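CCMAN5 (Cellulosimicrobium cellulans, PDB 2XSG) hydrolyses alpha-mannosides as a GH92-family alpha-mannosidase and probably uncaps mannose-6-phosphate groups on yeast-made glycoproteins. Local coordinates at residues E135-A140 with A277-T282; Q251-P256 with V268-L273; D355-F360 with S409-A414; A383-T388 with G395-S400. One frame throughout, in Å; residues are numbered along the deposited sequence.

Contact 1. Residues E135-A140 with A277-T282; sequences EAEVAA and AIRDRT
Helix 275-290 lies against the end of strand 133-140, in the large antiparallel sheet of the N-terminal domain, and they meet where Ala139 packs against Arg279 and Ala140 bonds Thr282. The CA atoms of Ala139 and Arg279 come within 5.3 Å, close enough for the Ala139 CB to rest 3.8 Å from the Arg279 CB. One residue further along the strand, Ala140 O accepts the hydroxyl of Thr282: Thr282 OG1 sits 2.6 Å from Ala140 O, with a C=O...donor angle of 145°. The two segments cross at 50°, consistent with a helix that links the beta-sandwich to the catalytic domain, as in GH92 enzymes. Beyond the alanine, Arg279 sends its CG away from its own backbone N (chi1 -173°) and bends at chi3, which carries the guanidinium back along the strand toward Glu137. Arg279 NH1 stays 4.2 Å from Glu137 OE1, an attraction of opposite charges longer than a salt bridge. The firm partner of that carboxylate oxygen is Arg148 on the adjacent strand. Arg279 NH2 makes a salt bridge to Asp280 OD1 of the same helix at 3.2 Å, nearly in the guanidinium plane.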
loop_
_atom_site.group_PDB
_atom_site.type_symbol
_atom_site.label_atom_id
_atom_site.label_comp_id
_atom_site.label_asym_id
_atom_site.label_seq_id
_atom_site.Cartn_x
_atom_site.Cartn_y
_atom_site.Cartn_z
ATOM N N GLU A 135 -24.199 -3.003 -20.667
ATOM C CA GLU A 135 -22.954 -3.765 -20.566
ATOM C C GLU A 135 -21.839 -2.740 -20.456
ATOM O O GLU A 135 -21.676 -1.917 -21.335
ATOM C CB GLU A 135 -22.746 -4.671 -21.789
ATOM C CG GLU A 135 -23.817 -5.781 -21.980
ATOM C CD GLU A 135 -23.661 -6.976 -21.028
ATOM O OE1 GLU A 135 -22.777 -6.973 -20.128
ATOM O OE2 GLU A 135 -24.441 -7.940 -21.179
ATOM N N ALA A 136 -21.111 -2.773 -19.350
ATOM C CA ALA A 136 -20.063 -1.808 -19.102
ATOM C C ALA A 136 -18.709 -2.502 -19.111
ATOM O O ALA A 136 -18.502 -3.499 -18.429
ATOM C CB ALA A 136 -20.295 -1.121 -17.790
ATOM N N GLU A 137 -17.788 -1.954 -19.892
ATOM C CA GLU A 137 -16.406 -2.390 -19.872
ATOM C C GLU A 137 -15.500 -1.163 -19.649
ATOM O O GLU A 137 -15.650 -0.147 -20.329
ATOM C CB GLU A 137 -16.041 -3.017 -21.210
ATOM C CG GLU A 137 -16.697 -4.351 -21.527
ATOM C CD GLU A 137 -16.549 -4.700 -22.991
ATOM O OE1 GLU A 137 -15.680 -5.510 -23.321
ATOM O OE2 GLU A 137 -17.267 -4.114 -23.825
ATOM N N VAL A 138 -14.581 -1.257 -18.692
ATOM C CA VAL A 138 -13.521 -0.258 -18.541
ATOM C C VAL A 138 -12.133 -0.926 -18.605
ATOM O O VAL A 138 -11.984 -2.119 -18.283
ATOM C CB VAL A 138 -13.675 0.580 -17.235
ATOM C CG1 VAL A 138 -14.997 1.354 -17.252
ATOM C CG2 VAL A 138 -13.626 -0.311 -15.967
ATOM N N ALA A 139 -11.138 -0.159 -19.062
ATOM C CA ALA A 139 -9.735 -0.539 -18.964
ATOM C C ALA A 139 -8.910 0.700 -18.603
ATOM O O ALA A 139 -9.415 1.823 -18.693
ATOM C CB ALA A 139 -9.250 -1.131 -20.277
ATOM N N ALA A 140 -7.649 0.495 -18.230
ATOM C CA ALA A 140 -6.773 1.608 -17.842
ATOM C C ALA A 140 -5.397 1.551 -18.468
ATOM O O ALA A 140 -4.845 0.467 -18.649
ATOM C CB ALA A 140 -6.624 1.662 -16.312
ATOM N N ALA A 277 -7.255 -2.797 -27.861
ATOM C CA ALA A 277 -5.793 -2.647 -27.916
ATOM C C ALA A 277 -5.215 -1.942 -26.688
ATOM O O ALA A 277 -4.130 -2.286 -26.240
ATOM C CB ALA A 277 -5.345 -1.929 -29.203
ATOM N N ILE A 278 -5.929 -0.957 -26.161
ATOM C CA ILE A 278 -5.523 -0.338 -24.899
ATOM C C ILE A 278 -5.620 -1.337 -23.742
ATOM O O ILE A 278 -4.699 -1.444 -22.933
ATOM C CB ILE A 278 -6.325 0.965 -24.599
ATOM C CG1 ILE A 278 -6.068 2.014 -25.691
ATOM C CG2 ILE A 278 -5.955 1.523 -23.226
ATOM C CD1 ILE A 278 -7.201 3.097 -25.822
ATOM N N ARG A 279 -6.721 -2.085 -23.679
ATOM C CA ARG A 279 -6.888 -3.127 -22.657
ATOM C C ARG A 279 -5.799 -4.187 -22.799
ATOM O O ARG A 279 -5.179 -4.582 -21.810
ATOM C CB ARG A 279 -8.260 -3.782 -22.768
ATOM C CG ARG A 279 -8.607 -4.767 -21.624
ATOM C CD ARG A 279 -9.810 -5.664 -22.006
ATOM N NE ARG A 279 -9.500 -6.318 -23.274
ATOM C CZ ARG A 279 -10.353 -6.562 -24.259
ATOM N NH1 ARG A 279 -11.649 -6.238 -24.149
ATOM N NH2 ARG A 279 -9.887 -7.140 -25.363
ATOM N N ASP A 280 -5.581 -4.642 -24.032
ATOM C CA ASP A 280 -4.593 -5.686 -24.313
ATOM C C ASP A 280 -3.190 -5.238 -23.926
ATOM O O ASP A 280 -2.414 -6.013 -23.350
ATOM C CB ASP A 280 -4.618 -6.066 -25.795
ATOM C CG ASP A 280 -5.854 -6.880 -26.192
ATOM O OD1 ASP A 280 -6.684 -7.233 -25.323
ATOM O OD2 ASP A 280 -5.983 -7.187 -27.394
ATOM N N ARG A 281 -2.847 -3.998 -24.268
ATOM C CA ARG A 281 -1.506 -3.476 -23.968
ATOM C C ARG A 281 -1.236 -3.367 -22.467
ATOM O O ARG A 281 -0.117 -3.617 -22.003
ATOM C CB ARG A 281 -1.268 -2.144 -24.660
ATOM C CG ARG A 281 0.106 -1.561 -24.402
ATOM C CD ARG A 281 0.214 -0.151 -24.956
ATOM N NE ARG A 281 -0.710 0.764 -24.286
ATOM C CZ ARG A 281 -0.909 2.034 -24.636
ATOM N NH1 ARG A 281 -0.254 2.561 -25.664
ATOM N NH2 ARG A 281 -1.776 2.779 -23.955
ATOM N N THR A 282 -2.259 -3.010 -21.698
ATOM C CA THR A 282 -2.073 -2.943 -20.253
ATOM C C THR A 282 -1.938 -4.345 -19.667
ATOM O O THR A 282 -1.167 -4.537 -18.724
ATOM C CB THR A 282 -3.168 -2.149 -19.565
ATOM O OG1 THR A 282 -3.164 -0.815 -20.088
ATOM C CG2 THR A 282 -2.916 -2.096 -18.077
#

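Contact 2. Residues Q251-P256 with V268-L273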
loop_
_atom_site.group_PDB
_atom_site.type_symbol
_atom_site.label_atom_id
_atom_site.label_comp_id
_atom_site.label_asym_id
_atom_site.label_seq_id
_atom_site.Cartn_x
_atom_site.Cartn_y
_atom_site.Cartn_z
ATOM N N GLN A 251 -13.036 8.386 -23.004
ATOM C CA GLN A 251 -11.625 8.299 -22.652
ATOM C C GLN A 251 -11.299 9.432 -21.700
ATOM O O GLN A 251 -11.518 10.597 -22.017
ATOM C CB GLN A 251 -10.743 8.356 -23.914
ATOM C CG GLN A 251 -11.022 7.246 -24.950
ATOM C CD GLN A 251 -9.987 7.197 -26.053
ATOM O OE1 GLN A 251 -9.687 6.128 -26.606
ATOM N NE2 GLN A 251 -9.421 8.349 -26.375
ATOM N N VAL A 252 -10.794 9.082 -20.519
ATOM C CA VAL A 252 -10.524 10.063 -19.467
ATOM C C VAL A 252 -9.041 10.006 -19.113
ATOM O O VAL A 252 -8.529 8.935 -18.785
ATOM C CB VAL A 252 -11.335 9.744 -18.183
ATOM C CG1 VAL A 252 -11.082 10.791 -17.100
ATOM C CG2 VAL A 252 -12.842 9.606 -18.484
ATOM N N THR A 253 -8.355 11.145 -19.158
ATOM C CA THR A 253 -6.939 11.171 -18.780
ATOM C C THR A 253 -6.703 12.213 -17.682
ATOM O O THR A 253 -7.314 13.293 -17.719
ATOM C CB THR A 253 -6.032 11.409 -20.010
ATOM O OG1 THR A 253 -6.260 10.365 -20.962
ATOM C CG2 THR A 253 -4.557 11.406 -19.639
ATOM N N LEU A 254 -5.842 11.858 -16.720
ATOM C CA LEU A 254 -5.516 12.679 -15.545
ATOM C C LEU A 254 -4.092 13.226 -15.589
ATOM O O LEU A 254 -3.165 12.562 -16.032
ATOM C CB LEU A 254 -5.676 11.853 -14.244
ATOM C CG LEU A 254 -7.017 11.159 -14.011
ATOM C CD1 LEU A 254 -6.988 10.063 -12.924
ATOM C CD2 LEU A 254 -8.070 12.220 -13.672
ATOM N N SER A 255 -3.911 14.435 -15.078
ATOM C CA SER A 255 -2.577 15.031 -14.993
ATOM C C SER A 255 -2.512 15.914 -13.770
ATOM O O SER A 255 -3.429 16.695 -13.534
ATOM C CB SER A 255 -2.264 15.867 -16.243
ATOM O OG SER A 255 -1.017 16.555 -16.127
ATOM N N PRO A 256 -1.427 15.794 -12.986
ATOM C CA PRO A 256 -1.184 16.705 -11.883
ATOM C C PRO A 256 -0.729 18.080 -12.366
ATOM O O PRO A 256 -0.613 19.018 -11.553
ATOM C CB PRO A 256 -0.054 16.013 -11.103
ATOM C CG PRO A 256 -0.025 14.576 -11.623
ATOM C CD PRO A 256 -0.400 14.743 -13.051
ATOM N N VAL A 268 -0.651 10.920 -26.503
ATOM C CA VAL A 268 0.535 10.057 -26.410
ATOM C C VAL A 268 0.158 8.640 -25.996
ATOM O O VAL A 268 0.515 7.689 -26.666
ATOM C CB VAL A 268 1.639 10.650 -25.471
ATOM C CG1 VAL A 268 2.736 9.612 -25.189
ATOM C CG2 VAL A 268 2.269 11.900 -26.110
ATOM N N GLU A 269 -0.621 8.526 -24.929
ATOM C CA GLU A 269 -0.973 7.250 -24.326
ATOM C C GLU A 269 -1.937 6.403 -25.157
ATOM O O GLU A 269 -1.752 5.189 -25.296
ATOM C CB GLU A 269 -1.609 7.520 -22.958
ATOM C CG GLU A 269 -1.312 6.486 -21.943
ATOM C CD GLU A 269 -1.475 6.997 -20.519
ATOM O OE1 GLU A 269 -2.634 7.248 -20.108
ATOM O OE2 GLU A 269 -0.443 7.103 -19.818
ATOM N N LEU A 270 -2.968 7.053 -25.695
ATOM C CA LEU A 270 -4.076 6.360 -26.336
ATOM C C LEU A 270 -4.102 6.486 -27.865
ATOM O O LEU A 270 -4.596 5.581 -28.550
ATOM C CB LEU A 270 -5.408 6.850 -25.765
ATOM C CG LEU A 270 -5.576 6.805 -24.243
ATOM C CD1 LEU A 270 -6.984 7.245 -23.881
ATOM C CD2 LEU A 270 -5.245 5.442 -23.639
ATOM N N GLY A 271 -3.586 7.593 -28.383
ATOM C CA GLY A 271 -3.639 7.910 -29.812
ATOM C C GLY A 271 -4.988 7.551 -30.407
ATOM O O GLY A 271 -6.026 7.940 -29.868
ATOM N N ASP A 272 -4.963 6.787 -31.503
ATOM C CA ASP A 272 -6.189 6.276 -32.144
ATOM C C ASP A 272 -6.388 4.784 -31.880
ATOM O O ASP A 272 -7.166 4.118 -32.565
ATOM C CB ASP A 272 -6.176 6.539 -33.664
ATOM C CG ASP A 272 -6.049 8.017 -34.015
ATOM O OD1 ASP A 272 -6.840 8.851 -33.521
ATOM O OD2 ASP A 272 -5.150 8.348 -34.809
ATOM N N LEU A 273 -5.687 4.256 -30.882
ATOM C CA LEU A 273 -5.877 2.870 -30.481
ATOM C C LEU A 273 -7.308 2.606 -30.055
ATOM O O LEU A 273 -7.982 3.474 -29.499
ATOM C CB LEU A 273 -4.905 2.469 -29.361
ATOM C CG LEU A 273 -3.399 2.689 -29.585
ATOM C CD1 LEU A 273 -2.644 2.339 -28.332
ATOM C CD2 LEU A 273 -2.838 1.937 -30.807
#
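Leu270 puts one methyl, CD1, over the carboxamide of Gln251. That carbon is 3.7 Å from Gln251 NE2 and also 3.7 Å from Gln251 CD, and it reaches the Gln251 CB at 3.9 Å, so a single branch of the leucine touches both the root and the end of the glutamine. The two side chains approach from opposite directions; Gln251 has CG anti to its carbonyl carbon (chi1 -59°), which lays its extended chain alongside the Leu270 methyl. With an alanine in place of Gln251, the Leu270 methyl would probably lose most of its seat and a gap would open between strand and helix. Thr253 flanks the same methyl more loosely, its OG1 being engaged with Ser144 and Gln266. Further out, Glu269 ties the helix to the sheet region through a salt bridge to Arg143 and a hydrogen bond to Ser144. Beyond Leu270 the chain turns at Gly271, which has positive phi, in a type II' beta turn closed by Leu273 N to Leu270 O at 2.9 Å. Ile278 of the next helix touches Gln251, Leu270 and Leu273 alike. Here strand 248-255 of the N-terminal sheet packs against helix 259-270, which follows it in the chain.

Contact 3. Residues D355-F360 with S409-A414; sequences DDFRKF and SSVVVA
Phe360 and Val412 make the CH-pi contact of the interface: Val412 CG1 stands 4.2 Å from the centroid of the Phe360 ring, 29° off its normal and off-centre. The rest of the interface is plain apolar packing. Val412 CG2 reaches the Phe357 CB at 3.9 Å and bridges to Phe360 as well, while CG1 stays on Phe360. Phe357 holds its CG between backbone N and carbonyl carbon (chi1 71°), and the ring is thereby swung to Val411, whose CG1 lies 4.0 Å from Phe357 CD1. The segments run side by side in the same direction, 3° apart with axes 9.4 Å from each other. Helix 368-387 comes between them in sequence, the up-and-down helical order of the (alpha/alpha)6 barrel that forms the catalytic domain in GH92 enzymes. No polar bond crosses between the segments. Within 355-360, Lys359 NZ meets Asp356 OD2 at 2.8 Å from above the carboxylate plane, and it also bonds the carbonyls of Met321 and Ala663, so three oxygens grip this buried ammonium. Ala663 adjoins Asp662, which binds the calcium ion. Helix 353-366 is kinked at Arg358 and Lys359, and Asp355 OD1 hydrogen-bonds a bound buffer-like molecule, probably from the crystallisation liquor.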
loop_
_atom_site.group_PDB
_atom_site.type_symbol
_atom_site.label_atom_id
_atom_site.label_comp_id
_atom_site.label_asym_id
_atom_site.label_seq_id
_atom_site.Cartn_x
_atom_site.Cartn_y
_atom_site.Cartn_z
ATOM N N ASP A 355 2.740 3.812 7.796
ATOM C CA ASP A 355 2.277 2.422 7.679
ATOM C C ASP A 355 3.164 1.546 6.821
ATOM O O ASP A 355 3.344 0.364 7.115
ATOM C CB ASP A 355 0.854 2.336 7.075
ATOM C CG ASP A 355 -0.141 3.210 7.783
ATOM O OD1 ASP A 355 -0.684 4.151 7.150
ATOM O OD2 ASP A 355 -0.395 2.948 8.968
ATOM N N ASP A 356 3.694 2.097 5.736
ATOM C CA ASP A 356 4.207 1.224 4.683
ATOM C C ASP A 356 5.712 1.116 4.503
ATOM O O ASP A 356 6.161 0.468 3.557
ATOM C CB ASP A 356 3.536 1.551 3.336
ATOM C CG ASP A 356 4.122 2.768 2.661
ATOM O OD1 ASP A 356 5.097 3.363 3.193
ATOM O OD2 ASP A 356 3.587 3.141 1.587
ATOM N N PHE A 357 6.479 1.749 5.385
ATOM C CA PHE A 357 7.914 1.937 5.140
ATOM C C PHE A 357 8.696 0.660 4.810
ATOM O O PHE A 357 9.609 0.699 3.993
ATOM C CB PHE A 357 8.602 2.772 6.254
ATOM C CG PHE A 357 8.743 2.065 7.593
ATOM C CD1 PHE A 357 9.948 1.423 7.941
ATOM C CD2 PHE A 357 7.717 2.096 8.523
ATOM C CE1 PHE A 357 10.104 0.790 9.186
ATOM C CE2 PHE A 357 7.852 1.458 9.781
ATOM C CZ PHE A 357 9.047 0.804 10.109
ATOM N N ARG A 358 8.323 -0.467 5.413
ATOM C CA ARG A 358 9.045 -1.724 5.132
ATOM C C ARG A 358 8.828 -2.266 3.710
ATOM O O ARG A 358 9.594 -3.116 3.247
ATOM C CB ARG A 358 8.674 -2.817 6.128
ATOM C CG ARG A 358 9.362 -2.697 7.464
ATOM C CD ARG A 358 9.320 -4.037 8.224
ATOM N NE ARG A 358 10.237 -4.027 9.354
ATOM C CZ ARG A 358 9.997 -3.368 10.481
ATOM N NH1 ARG A 358 8.869 -2.686 10.618
ATOM N NH2 ARG A 358 10.882 -3.388 11.465
ATOM N N LYS A 359 7.782 -1.803 3.031
ATOM C CA LYS A 359 7.451 -2.350 1.709
ATOM C C LYS A 359 8.520 -1.994 0.668
ATOM O O LYS A 359 8.815 -2.801 -0.234
ATOM C CB LYS A 359 6.037 -1.919 1.251
ATOM C CG LYS A 359 5.969 -0.571 0.554
ATOM C CD LYS A 359 4.554 -0.222 0.107
ATOM C CE LYS A 359 4.591 0.990 -0.798
ATOM N NZ LYS A 359 3.278 1.738 -0.832
ATOM N N PHE A 360 9.103 -0.797 0.803
ATOM C CA PHE A 360 10.085 -0.318 -0.148
ATOM C C PHE A 360 11.315 -1.213 -0.150
ATOM O O PHE A 360 11.882 -1.477 -1.215
ATOM C CB PHE A 360 10.472 1.143 0.139
ATOM C CG PHE A 360 9.323 2.111 -0.028
ATOM C CD1 PHE A 360 8.959 2.566 -1.286
ATOM C CD2 PHE A 360 8.595 2.541 1.070
ATOM C CE1 PHE A 360 7.886 3.439 -1.457
ATOM C CE2 PHE A 360 7.523 3.441 0.912
ATOM C CZ PHE A 360 7.181 3.888 -0.355
ATOM N N SER A 409 9.932 8.508 6.333
ATOM C CA SER A 409 10.635 8.782 5.059
ATOM C C SER A 409 12.162 8.710 5.207
ATOM O O SER A 409 12.842 8.250 4.298
ATOM C CB SER A 409 10.257 10.155 4.482
ATOM O OG SER A 409 8.924 10.178 3.998
ATOM N N SER A 410 12.695 9.181 6.340
ATOM C CA SER A 410 14.164 9.158 6.563
ATOM C C SER A 410 14.714 7.732 6.523
ATOM O O SER A 410 15.863 7.501 6.120
ATOM C CB SER A 410 14.555 9.839 7.888
ATOM O OG SER A 410 14.187 9.042 9.020
ATOM N N VAL A 411 13.880 6.781 6.939
ATOM C CA VAL A 411 14.262 5.370 6.988
ATOM C C VAL A 411 14.299 4.821 5.572
ATOM O O VAL A 411 15.215 4.090 5.219
ATOM C CB VAL A 411 13.274 4.566 7.868
ATOM C CG1 VAL A 411 13.582 3.055 7.833
ATOM C CG2 VAL A 411 13.319 5.106 9.334
ATOM N N VAL A 412 13.308 5.200 4.763
ATOM C CA VAL A 412 13.213 4.750 3.379
ATOM C C VAL A 412 14.395 5.270 2.537
ATOM O O VAL A 412 14.975 4.522 1.728
ATOM C CB VAL A 412 11.864 5.190 2.732
ATOM C CG1 VAL A 412 11.781 4.717 1.288
ATOM C CG2 VAL A 412 10.659 4.664 3.561
ATOM N N VAL A 413 14.744 6.544 2.716
ATOM C CA VAL A 413 15.892 7.127 2.000
ATOM C C VAL A 413 17.161 6.385 2.425
ATOM O O VAL A 413 17.993 6.007 1.592
ATOM C CB VAL A 413 16.049 8.668 2.251
ATOM C CG1 VAL A 413 17.305 9.195 1.539
ATOM C CG2 VAL A 413 14.831 9.432 1.739
ATOM N N ALA A 414 17.293 6.180 3.724
ATOM C CA ALA A 414 18.437 5.458 4.297
ATOM C C ALA A 414 18.525 4.028 3.774
ATOM O O ALA A 414 19.612 3.476 3.671
ATOM C CB ALA A 414 18.342 5.460 5.811
#

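Contact 4. Residues A383-T388 with G395-S400; sequences ADAEAT and GGFVHS
The hydroxyl of Thr388, which lies against the ring of Phe397, has two partners in its own chain: OG1 donates to Ala385 O at 2.6 Å and also hydrogen-bonds Thr390 OG1. The first bond turns back along the helix, with OG1 held between backbone N and carbonyl carbon (chi1 64°). That fixes the rotation of the side chain and presents two of its atoms to the aromatic ring. Thr388 OG1 lies 3.7 Å from Phe397 CZ, while Thr388 CG2 sits 3.8 Å from Phe397 CE1. On the ring atom next to CZ, Ala385 CB meets Phe397 CE2 at 4.0 Å. A glycine in place of Thr388 would probably leave the Ala385 carbonyl without its hydroxyl donor and the outer end of the Phe397 ring freer to turn. Val335 adds a further neighbour to the phenylalanine. On the loop, His399 ND1 donates to Phe397 O at 3.3 Å, a bent bond of 137° that comes from well above the carbonyl plane; the imidazole also stacks with Trp406. The backbone of His399 pairs with Ala199 and Thr201, on a strand of the N-terminal domain. This is a loop folding back on the helix it has just left, with Phe397 seated on that helix beside the domain interface.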
loop_
_atom_site.group_PDB
_atom_site.type_symbol
_atom_site.label_atom_id
_atom_site.label_comp_id
_atom_site.label_asym_id
_atom_site.label_seq_id
_atom_site.Cartn_x
_atom_site.Cartn_y
_atom_site.Cartn_z
ATOM N N ALA A 383 12.886 17.994 -0.947
ATOM C CA ALA A 383 13.702 19.068 -1.487
ATOM C C ALA A 383 12.808 20.248 -1.890
ATOM O O ALA A 383 13.179 21.425 -1.680
ATOM C CB ALA A 383 14.509 18.571 -2.656
ATOM N N ASP A 384 11.634 19.923 -2.434
ATOM C CA ASP A 384 10.619 20.910 -2.804
ATOM C C ASP A 384 10.028 21.649 -1.598
ATOM O O ASP A 384 9.898 22.885 -1.637
ATOM C CB ASP A 384 9.505 20.274 -3.651
ATOM C CG ASP A 384 9.958 19.943 -5.069
ATOM O OD1 ASP A 384 11.060 20.403 -5.477
ATOM O OD2 ASP A 384 9.224 19.206 -5.773
ATOM N N ALA A 385 9.684 20.918 -0.538
ATOM C CA ALA A 385 9.258 21.557 0.713
ATOM C C ALA A 385 10.305 22.569 1.186
ATOM O O ALA A 385 9.975 23.711 1.526
ATOM C CB ALA A 385 8.978 20.517 1.804
ATOM N N GLU A 386 11.566 22.156 1.187
ATOM C CA GLU A 386 12.655 23.037 1.587
ATOM C C GLU A 386 12.766 24.285 0.688
ATOM O O GLU A 386 12.938 25.405 1.185
ATOM C CB GLU A 386 13.972 22.247 1.640
ATOM C CG GLU A 386 15.218 23.079 1.818
ATOM C CD GLU A 386 15.364 23.658 3.215
ATOM O OE1 GLU A 386 14.516 23.417 4.099
ATOM O OE2 GLU A 386 16.368 24.332 3.434
ATOM N N ALA A 387 12.649 24.070 -0.624
ATOM C CA ALA A 387 12.707 25.127 -1.643
ATOM C C ALA A 387 11.681 26.251 -1.471
ATOM O O ALA A 387 11.958 27.392 -1.847
ATOM C CB ALA A 387 12.581 24.515 -3.057
ATOM N N THR A 388 10.504 25.929 -0.919
ATOM C CA THR A 388 9.465 26.940 -0.673
ATOM C C THR A 388 9.972 28.018 0.297
ATOM O O THR A 388 9.485 29.156 0.288
ATOM C CB THR A 388 8.154 26.346 -0.118
ATOM O OG1 THR A 388 8.387 25.763 1.176
ATOM C CG2 THR A 388 7.571 25.303 -1.067
ATOM N N GLY A 395 2.112 18.593 5.197
ATOM C CA GLY A 395 0.664 18.754 5.385
ATOM C C GLY A 395 0.086 20.114 5.025
ATOM O O GLY A 395 -1.117 20.240 4.799
ATOM N N GLY A 396 0.937 21.134 4.934
ATOM C CA GLY A 396 0.465 22.487 4.623
ATOM C C GLY A 396 0.380 22.837 3.144
ATOM O O GLY A 396 -0.081 23.923 2.790
ATOM N N PHE A 397 0.813 21.930 2.280
ATOM C CA PHE A 397 0.791 22.177 0.848
ATOM C C PHE A 397 -0.328 21.391 0.182
ATOM O O PHE A 397 -0.821 20.397 0.720
ATOM C CB PHE A 397 2.118 21.759 0.194
ATOM C CG PHE A 397 3.334 22.367 0.829
ATOM C CD1 PHE A 397 3.605 23.726 0.685
ATOM C CD2 PHE A 397 4.210 21.575 1.575
ATOM C CE1 PHE A 397 4.731 24.305 1.284
ATOM C CE2 PHE A 397 5.343 22.137 2.181
ATOM C CZ PHE A 397 5.609 23.507 2.028
ATOM N N VAL A 398 -0.703 21.838 -1.010
ATOM C CA VAL A 398 -1.599 21.082 -1.875
ATOM C C VAL A 398 -0.752 20.068 -2.659
ATOM O O VAL A 398 0.200 20.447 -3.334
ATOM C CB VAL A 398 -2.375 22.014 -2.835
ATOM C CG1 VAL A 398 -3.202 21.189 -3.813
ATOM C CG2 VAL A 398 -3.288 22.962 -2.032
ATOM N N HIS A 399 -1.077 18.781 -2.545
ATOM C CA HIS A 399 -0.280 17.739 -3.209
ATOM C C HIS A 399 -0.692 17.379 -4.664
ATOM O O HIS A 399 -1.778 17.740 -5.111
ATOM C CB HIS A 399 -0.182 16.523 -2.300
ATOM C CG HIS A 399 0.810 16.714 -1.200
ATOM N ND1 HIS A 399 0.590 17.569 -0.138
ATOM C CD2 HIS A 399 2.055 16.217 -1.031
ATOM C CE1 HIS A 399 1.652 17.567 0.647
ATOM N NE2 HIS A 399 2.557 16.765 0.122
ATOM N N SER A 400 0.203 16.713 -5.404
ATOM C CA SER A 400 0.007 16.493 -6.852
ATOM C C SER A 400 -0.925 15.328 -7.171
ATOM O O SER A 400 -1.426 15.225 -8.293
ATOM C CB SER A 400 1.361 16.334 -7.586
ATOM O OG SER A 400 1.963 15.072 -7.350
#

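How the contacts relate
From the N terminus, strand 133-140 comes first, and contact 1 closes a long loop onto helix 275-290. Contact 2 is nested inside that loop, a short closure of strand 248-255 onto helix 259-270; the two touch, Arg281 NH2 probably hydrogen-bonding Glu269 O at 2.8 Å, and both helices reach the same sheet. Contact 3 follows in series in the catalytic domain, joining helix 353-366 to helix 409-418, and contact 4 is nested within it, tying helix 368-387 to its own following loop. Contacts 3 and 4 stay about 9 Å apart at nearest atoms. Contact 4 meets contact 2 where Pro256 packs on Ser400, linking the beta domain to the helical one.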